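Local coordinates for squalene synthase HpnC (Alicyclobacillus acidocaldarius subsp. acidocaldarius, PDB 4HD1), which probably acts as a prenyl-diphosphate-joining transferase of the squalene and phytoene synthase family, an all-helical enzyme class, at residues A[255-258]-A[259-263]; A[210-213]-A[214-218]. All coordinates share one frame; numbering follows the deposited sequence.

Overall arrangement
Both interactions are local. Interaction 1 is a surface contact at the C-terminal end of helix 236-257, where the chain turns into the loop that follows. Interaction 2 is partly buried and lies within helix 207-227, the preceding long helix. Their centres are about 10 Å apart, and they touch: the ring of Tyr261 packs on Ala214, and Ile256 meets Ile213 and Val217. Gly260 O also takes a weak hydrogen bond from Arg210 NH1. The chemistry follows the place in the fold. Residues 210-218 keep regular helical bonding, with a carboxylate beside a thiol, whereas residues 255-263 redirect helix-end carbonyls to capping donors and add an aromatic contact.

Interaction 1: residues A[255-258]-A[259-263]; sequences AIRR and QGYNP
Tyr261 N donates to Ile256 O at 3.0 Å, one of the two bonds of a Schellman motif that ends helix 236-257. The other runs from Gly260 N to Arg257 O, at 3.1 Å. Gly260 is the C-prime residue, with a positive phi of 59°. Ile256 O is gripped twice, because Gln259 N also donates to it, from the opposite face of the carbonyl plane. The side chain of Gln259 adds a further bond. It runs extended beyond CG, and Gln259 NE2 donates to Ala255 O at 2.8 Å, from above the carbonyl plane.

The Tyr261 ring folds back along the helix end. Its CG is anti to the carbonyl carbon (chi1 -52°), which lays the ring over Arg257 CA. This is a CH-pi contact, 4.2 Å from Arg257 CA to the centroid of the Tyr261 ring. Tyr261 OH rests 3.3 Å from Arg257 CG. Ile256 CG2 meets Tyr261 CD2 at 3.8 Å, obliquely to the ring. With an alanine in place of Tyr261, Arg257 CA and Ile256 CG2 would probably lose their aromatic partner, and a gap would be likely to open beside Ala214 of helix 207-227.

Further out, the Arg257 chain runs extended past the phenol. Its guanidinium stands 82° from the ring plane, with Tyr261 OH at its edge and in its plane. Arg257 NH2 is hydrogen-bonded to Gln221 OE1.

Interaction 2: residues A[210-213]-A[214-218]; sequences RRCI and ALEVD
Glu216 folds back over the turn that holds Cys212. Its CG is anti to the carbonyl carbon (chi1 -49°), and a bend at chi2 (-50°) brings the carboxylate back over the preceding turn. Glu216 CG comes to 3.2 Å from Cys212 O. Glu216 OE2 lies 3.9 Å from Cys212 SG. The other carboxylate oxygen, Glu216 OE1, forms a salt bridge with Arg219 NH1. Asp189 OD2 is a like-charged neighbour of Glu216 OE2, and the Arg219 salt bridge probably offsets part of that repulsion.

These residues form about two and a half turns in the first half of helix 207-227, with regular i to i+4 bonding. Glu216 N donates to Cys212 O at 3.1 Å. Val217 N donates to Ile213 O at 2.9 Å.

Val217 CG2 is anti to the carbonyl carbon, beside the backbone N. In this position Val217 CG2 lies 3.2 Å from Ile213 O. The same methyl is 4.3 Å from Ile213 CG2. Both Ile213 and Val217 meet Ile256 of helix 236-257. Ala214 CB rests 3.4 Å from Arg210 O. The extended arm of Arg210 runs on to Ala205 O, which accepts from Arg210 NE.

Interaction 1: residues A[255-258]-A[259-263]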
ATOM      1  N   ALA A 255      -2.044 -20.288   0.731  1.00 81.72           N
ATOM      2  CA  ALA A 255      -1.852 -20.846  -0.611  1.00 87.29           C
ATOM      3  C   ALA A 255      -0.375 -21.104  -0.924  1.00 90.75           C
ATOM      4  O   ALA A 255      -0.048 -22.061  -1.631  1.00100.06           O
ATOM      5  CB  ALA A 255      -2.470 -19.940  -1.666  1.00 82.59           C
ATOM      6  N   ILE A 256       0.505 -20.249  -0.400  1.00 86.67           N
ATOM      7  CA  ILE A 256       1.954 -20.416  -0.555  1.00 86.62           C
ATOM      8  C   ILE A 256       2.419 -21.671   0.185  1.00 87.55           C
ATOM      9  O   ILE A 256       3.180 -22.476  -0.359  1.00 88.20           O
ATOM     10  CB  ILE A 256       2.730 -19.159  -0.083  1.00 85.06           C
ATOM     11  CG1 ILE A 256       2.499 -17.995  -1.057  1.00 79.24           C
ATOM     12  CG2 ILE A 256       4.226 -19.445   0.044  1.00 79.80           C
ATOM     13  CD1 ILE A 256       2.845 -16.631  -0.497  1.00 76.14           C
ATOM     14  N   ARG A 257       1.938 -21.833   1.415  1.00 87.12           N
ATOM     15  CA  ARG A 257       2.196 -23.033   2.212  1.00 91.48           C
ATOM     16  C   ARG A 257       1.695 -24.292   1.503  1.00 91.86           C
ATOM     17  O   ARG A 257       2.387 -25.309   1.468  1.00 90.83           O
ATOM     18  CB  ARG A 257       1.545 -22.916   3.595  1.00 85.02           C
ATOM     19  CG  ARG A 257       2.097 -21.788   4.445  1.00 80.75           C
ATOM     20  CD  ARG A 257       1.818 -22.020   5.917  1.00 83.21           C
ATOM     21  NE  ARG A 257       2.025 -20.799   6.688  1.00 85.29           N
ATOM     22  CZ  ARG A 257       1.073 -19.908   6.951  1.00 85.09           C
ATOM     23  NH1 ARG A 257      -0.163 -20.104   6.508  1.00 87.88           N
ATOM     24  NH2 ARG A 257       1.354 -18.822   7.660  1.00 77.64           N
ATOM     25  N   ARG A 258       0.497 -24.197   0.928  1.00 91.67           N
ATOM     26  CA  ARG A 258      -0.133 -25.290   0.190  1.00 99.47           C
ATOM     27  C   ARG A 258       0.503 -25.482  -1.196  1.00105.63           C
ATOM     28  O   ARG A 258       0.018 -26.273  -2.007  1.00112.72           O
ATOM     29  CB  ARG A 258      -1.634 -25.001   0.056  1.00105.22           C
ATOM     30  CG  ARG A 258      -2.486 -26.142  -0.485  1.00112.17           C
ATOM     31  CD  ARG A 258      -3.663 -25.601  -1.288  1.00119.67           C
ATOM     32  NE  ARG A 258      -4.453 -24.634  -0.525  1.00116.68           N
ATOM     33  CZ  ARG A 258      -4.745 -23.398  -0.931  1.00109.78           C
ATOM     34  NH1 ARG A 258      -4.316 -22.944  -2.108  1.00102.10           N
ATOM     35  NH2 ARG A 258      -5.471 -22.610  -0.150  1.00 99.09           N
ATOM     36  N   GLN A 259       1.581 -24.751  -1.465  1.00107.98           N
ATOM     37  CA  GLN A 259       2.351 -24.924  -2.697  1.00109.83           C
ATOM     38  C   GLN A 259       3.801 -25.268  -2.384  1.00104.51           C
ATOM     39  O   GLN A 259       4.672 -25.171  -3.250  1.00102.66           O
ATOM     40  CB  GLN A 259       2.270 -23.672  -3.575  1.00108.20           C
ATOM     41  CG  GLN A 259       1.030 -23.616  -4.453  1.00115.11           C
ATOM     42  CD  GLN A 259       0.811 -22.248  -5.074  1.00116.35           C
ATOM     43  OE1 GLN A 259       0.842 -22.099  -6.294  1.00118.34           O
ATOM     44  NE2 GLN A 259       0.592 -21.242  -4.235  1.00115.10           N
ATOM     45  N   GLY A 260       4.046 -25.672  -1.139  1.00100.98           N
ATOM     46  CA  GLY A 260       5.381 -26.034  -0.673  1.00100.11           C
ATOM     47  C   GLY A 260       6.389 -24.909  -0.807  1.00 98.14           C
ATOM     48  O   GLY A 260       7.574 -25.158  -1.024  1.00 99.59           O
ATOM     49  N   TYR A 261       5.908 -23.671  -0.686  1.00 93.03           N
ATOM     50  CA  TYR A 261       6.747 -22.471  -0.756  1.00 92.09           C
ATOM     51  C   TYR A 261       7.462 -22.344  -2.108  1.00 94.05           C
ATOM     52  O   TYR A 261       8.630 -21.939  -2.191  1.00 97.46           O
ATOM     53  CB  TYR A 261       7.714 -22.414   0.439  1.00 93.34           C
ATOM     54  CG  TYR A 261       7.004 -22.564   1.768  1.00 91.61           C
ATOM     55  CD1 TYR A 261       6.894 -23.808   2.386  1.00 94.52           C
ATOM     56  CD2 TYR A 261       6.416 -21.466   2.390  1.00 89.50           C
ATOM     57  CE1 TYR A 261       6.231 -23.953   3.594  1.00 94.98           C
ATOM     58  CE2 TYR A 261       5.752 -21.599   3.600  1.00 89.44           C
ATOM     59  CZ  TYR A 261       5.663 -22.844   4.198  1.00 91.70           C
ATOM     60  OH  TYR A 261       5.003 -22.980   5.396  1.00 86.20           O
ATOM     61  N   ASN A 262       6.730 -22.689  -3.164  1.00 92.69           N
ATOM     62  CA  ASN A 262       7.243 -22.662  -4.523  1.00100.21           C
ATOM     63  C   ASN A 262       6.522 -21.623  -5.389  1.00 99.88           C
ATOM     64  O   ASN A 262       5.369 -21.834  -5.776  1.00101.63           O
ATOM     65  CB  ASN A 262       7.131 -24.062  -5.152  1.00101.25           C
ATOM     66  CG  ASN A 262       7.502 -24.081  -6.628  1.00105.67           C
ATOM     67  OD1 ASN A 262       8.625 -23.752  -7.004  1.00109.36           O
ATOM     68  ND2 ASN A 262       6.555 -24.472  -7.470  1.00101.75           N
ATOM     69  N   PRO A 263       7.191 -20.491  -5.690  1.00103.31           N
ATOM     70  CA  PRO A 263       6.668 -19.618  -6.742  1.00103.42           C
ATOM     71  C   PRO A 263       6.966 -20.259  -8.103  1.00108.29           C
ATOM     72  O   PRO A 263       7.318 -21.439  -8.155  1.00114.79           O
ATOM     73  CB  PRO A 263       7.467 -18.330  -6.549  1.00103.55           C
ATOM     74  CG  PRO A 263       8.773 -18.787  -5.985  1.00104.75           C
ATOM     75  CD  PRO A 263       8.441 -19.962  -5.104  1.00104.36           C
TER

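Interaction 2: residues A[210-213]-A[214-218]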
ATOM      1  N   ARG A 210      12.897 -22.572  -0.956  1.00101.99           N
ATOM      2  CA  ARG A 210      11.654 -22.923  -0.264  1.00 99.92           C
ATOM      3  C   ARG A 210      11.683 -22.569   1.224  1.00 96.52           C
ATOM      4  O   ARG A 210      10.680 -22.106   1.772  1.00 95.10           O
ATOM      5  CB  ARG A 210      11.325 -24.404  -0.466  1.00 95.28           C
ATOM      6  CG  ARG A 210      10.854 -24.740  -1.873  1.00 95.98           C
ATOM      7  CD  ARG A 210      10.838 -26.240  -2.112  1.00103.40           C
ATOM      8  NE  ARG A 210      10.454 -26.572  -3.485  1.00109.30           N
ATOM      9  CZ  ARG A 210       9.222 -26.902  -3.872  1.00109.37           C
ATOM     10  NH1 ARG A 210       8.228 -26.956  -2.993  1.00110.68           N
ATOM     11  NH2 ARG A 210       8.982 -27.184  -5.146  1.00 99.93           N
ATOM     12  N   ARG A 211      12.834 -22.778   1.863  1.00 94.72           N
ATOM     13  CA  ARG A 211      13.026 -22.415   3.268  1.00 96.32           C
ATOM     14  C   ARG A 211      13.062 -20.905   3.480  1.00 94.26           C
ATOM     15  O   ARG A 211      12.612 -20.412   4.513  1.00 98.64           O
ATOM     16  CB  ARG A 211      14.296 -23.052   3.831  1.00100.78           C
ATOM     17  CG  ARG A 211      14.133 -24.510   4.218  1.00110.39           C
ATOM     18  CD  ARG A 211      15.383 -25.060   4.883  1.00116.66           C
ATOM     19  NE  ARG A 211      15.195 -26.450   5.297  1.00127.02           N
ATOM     20  CZ  ARG A 211      15.444 -27.511   4.532  1.00135.78           C
ATOM     21  NH1 ARG A 211      15.905 -27.362   3.294  1.00130.90           N
ATOM     22  NH2 ARG A 211      15.232 -28.730   5.009  1.00132.86           N
ATOM     23  N   CYS A 212      13.597 -20.178   2.503  1.00 91.76           N
ATOM     24  CA  CYS A 212      13.623 -18.719   2.563  1.00 90.77           C
ATOM     25  C   CYS A 212      12.226 -18.107   2.432  1.00 86.05           C
ATOM     26  O   CYS A 212      11.871 -17.196   3.185  1.00 83.22           O
ATOM     27  CB  CYS A 212      14.541 -18.147   1.490  1.00 89.66           C
ATOM     28  SG  CYS A 212      14.521 -16.344   1.454  1.00 88.52           S
ATOM     29  N   ILE A 213      11.451 -18.605   1.468  1.00 80.89           N
ATOM     30  CA  ILE A 213      10.054 -18.215   1.296  1.00 83.46           C
ATOM     31  C   ILE A 213       9.285 -18.489   2.595  1.00 83.90           C
ATOM     32  O   ILE A 213       8.543 -17.628   3.072  1.00 82.09           O
ATOM     33  CB  ILE A 213       9.383 -18.958   0.111  1.00 86.02           C
ATOM     34  CG1 ILE A 213      10.201 -18.824  -1.187  1.00 86.47           C
ATOM     35  CG2 ILE A 213       7.946 -18.489  -0.088  1.00 85.07           C
ATOM     36  CD1 ILE A 213      10.200 -17.458  -1.850  1.00 84.02           C
ATOM     37  N   ALA A 214       9.493 -19.676   3.168  1.00 83.00           N
ATOM     38  CA  ALA A 214       8.873 -20.055   4.443  1.00 84.70           C
ATOM     39  C   ALA A 214       9.197 -19.073   5.562  1.00 82.06           C
ATOM     40  O   ALA A 214       8.314 -18.704   6.327  1.00 82.06           O
ATOM     41  CB  ALA A 214       9.262 -21.474   4.837  1.00 87.79           C
ATOM     42  N   LEU A 215      10.453 -18.639   5.643  1.00 79.95           N
ATOM     43  CA  LEU A 215      10.855 -17.647   6.639  1.00 83.65           C
ATOM     44  C   LEU A 215      10.083 -16.331   6.487  1.00 83.59           C
ATOM     45  O   LEU A 215       9.670 -15.732   7.484  1.00 87.24           O
ATOM     46  CB  LEU A 215      12.361 -17.383   6.573  1.00 81.41           C
ATOM     47  CG  LEU A 215      12.905 -16.386   7.604  1.00 83.59           C
ATOM     48  CD1 LEU A 215      12.779 -16.933   9.022  1.00 86.26           C
ATOM     49  CD2 LEU A 215      14.344 -15.999   7.297  1.00 85.50           C
ATOM     50  N   GLU A 216       9.894 -15.891   5.244  1.00 80.77           N
ATOM     51  CA  GLU A 216       9.150 -14.657   4.963  1.00 80.47           C
ATOM     52  C   GLU A 216       7.674 -14.803   5.322  1.00 78.83           C
ATOM     53  O   GLU A 216       7.086 -13.912   5.940  1.00 78.17           O
ATOM     54  CB  GLU A 216       9.297 -14.224   3.494  1.00 77.30           C
ATOM     55  CG  GLU A 216      10.721 -14.191   2.944  1.00 76.86           C
ATOM     56  CD  GLU A 216      11.715 -13.431   3.816  1.00 81.02           C
ATOM     57  OE1 GLU A 216      11.316 -12.755   4.787  1.00 84.51           O
ATOM     58  OE2 GLU A 216      12.920 -13.511   3.521  1.00 82.58           O
ATOM     59  N   VAL A 217       7.092 -15.936   4.930  1.00 75.94           N
ATOM     60  CA  VAL A 217       5.710 -16.267   5.254  1.00 75.18           C
ATOM     61  C   VAL A 217       5.469 -16.194   6.767  1.00 76.93           C
ATOM     62  O   VAL A 217       4.503 -15.567   7.208  1.00 77.47           O
ATOM     63  CB  VAL A 217       5.316 -17.650   4.682  1.00 74.72           C
ATOM     64  CG1 VAL A 217       3.956 -18.101   5.208  1.00 75.18           C
ATOM     65  CG2 VAL A 217       5.315 -17.606   3.160  1.00 70.79           C
ATOM     66  N   ASP A 218       6.363 -16.805   7.547  1.00 74.73           N
ATOM     67  CA  ASP A 218       6.295 -16.770   9.012  1.00 77.92           C
ATOM     68  C   ASP A 218       6.364 -15.347   9.559  1.00 75.72           C
ATOM     69  O   ASP A 218       5.613 -14.998  10.470  1.00 77.74           O
ATOM     70  CB  ASP A 218       7.425 -17.603   9.640  1.00 79.22           C
ATOM     71  CG  ASP A 218       7.312 -19.095   9.341  1.00 80.00           C
ATOM     72  OD1 ASP A 218       6.360 -19.522   8.650  1.00 72.39           O
ATOM     73  OD2 ASP A 218       8.196 -19.847   9.808  1.00 82.78           O
TER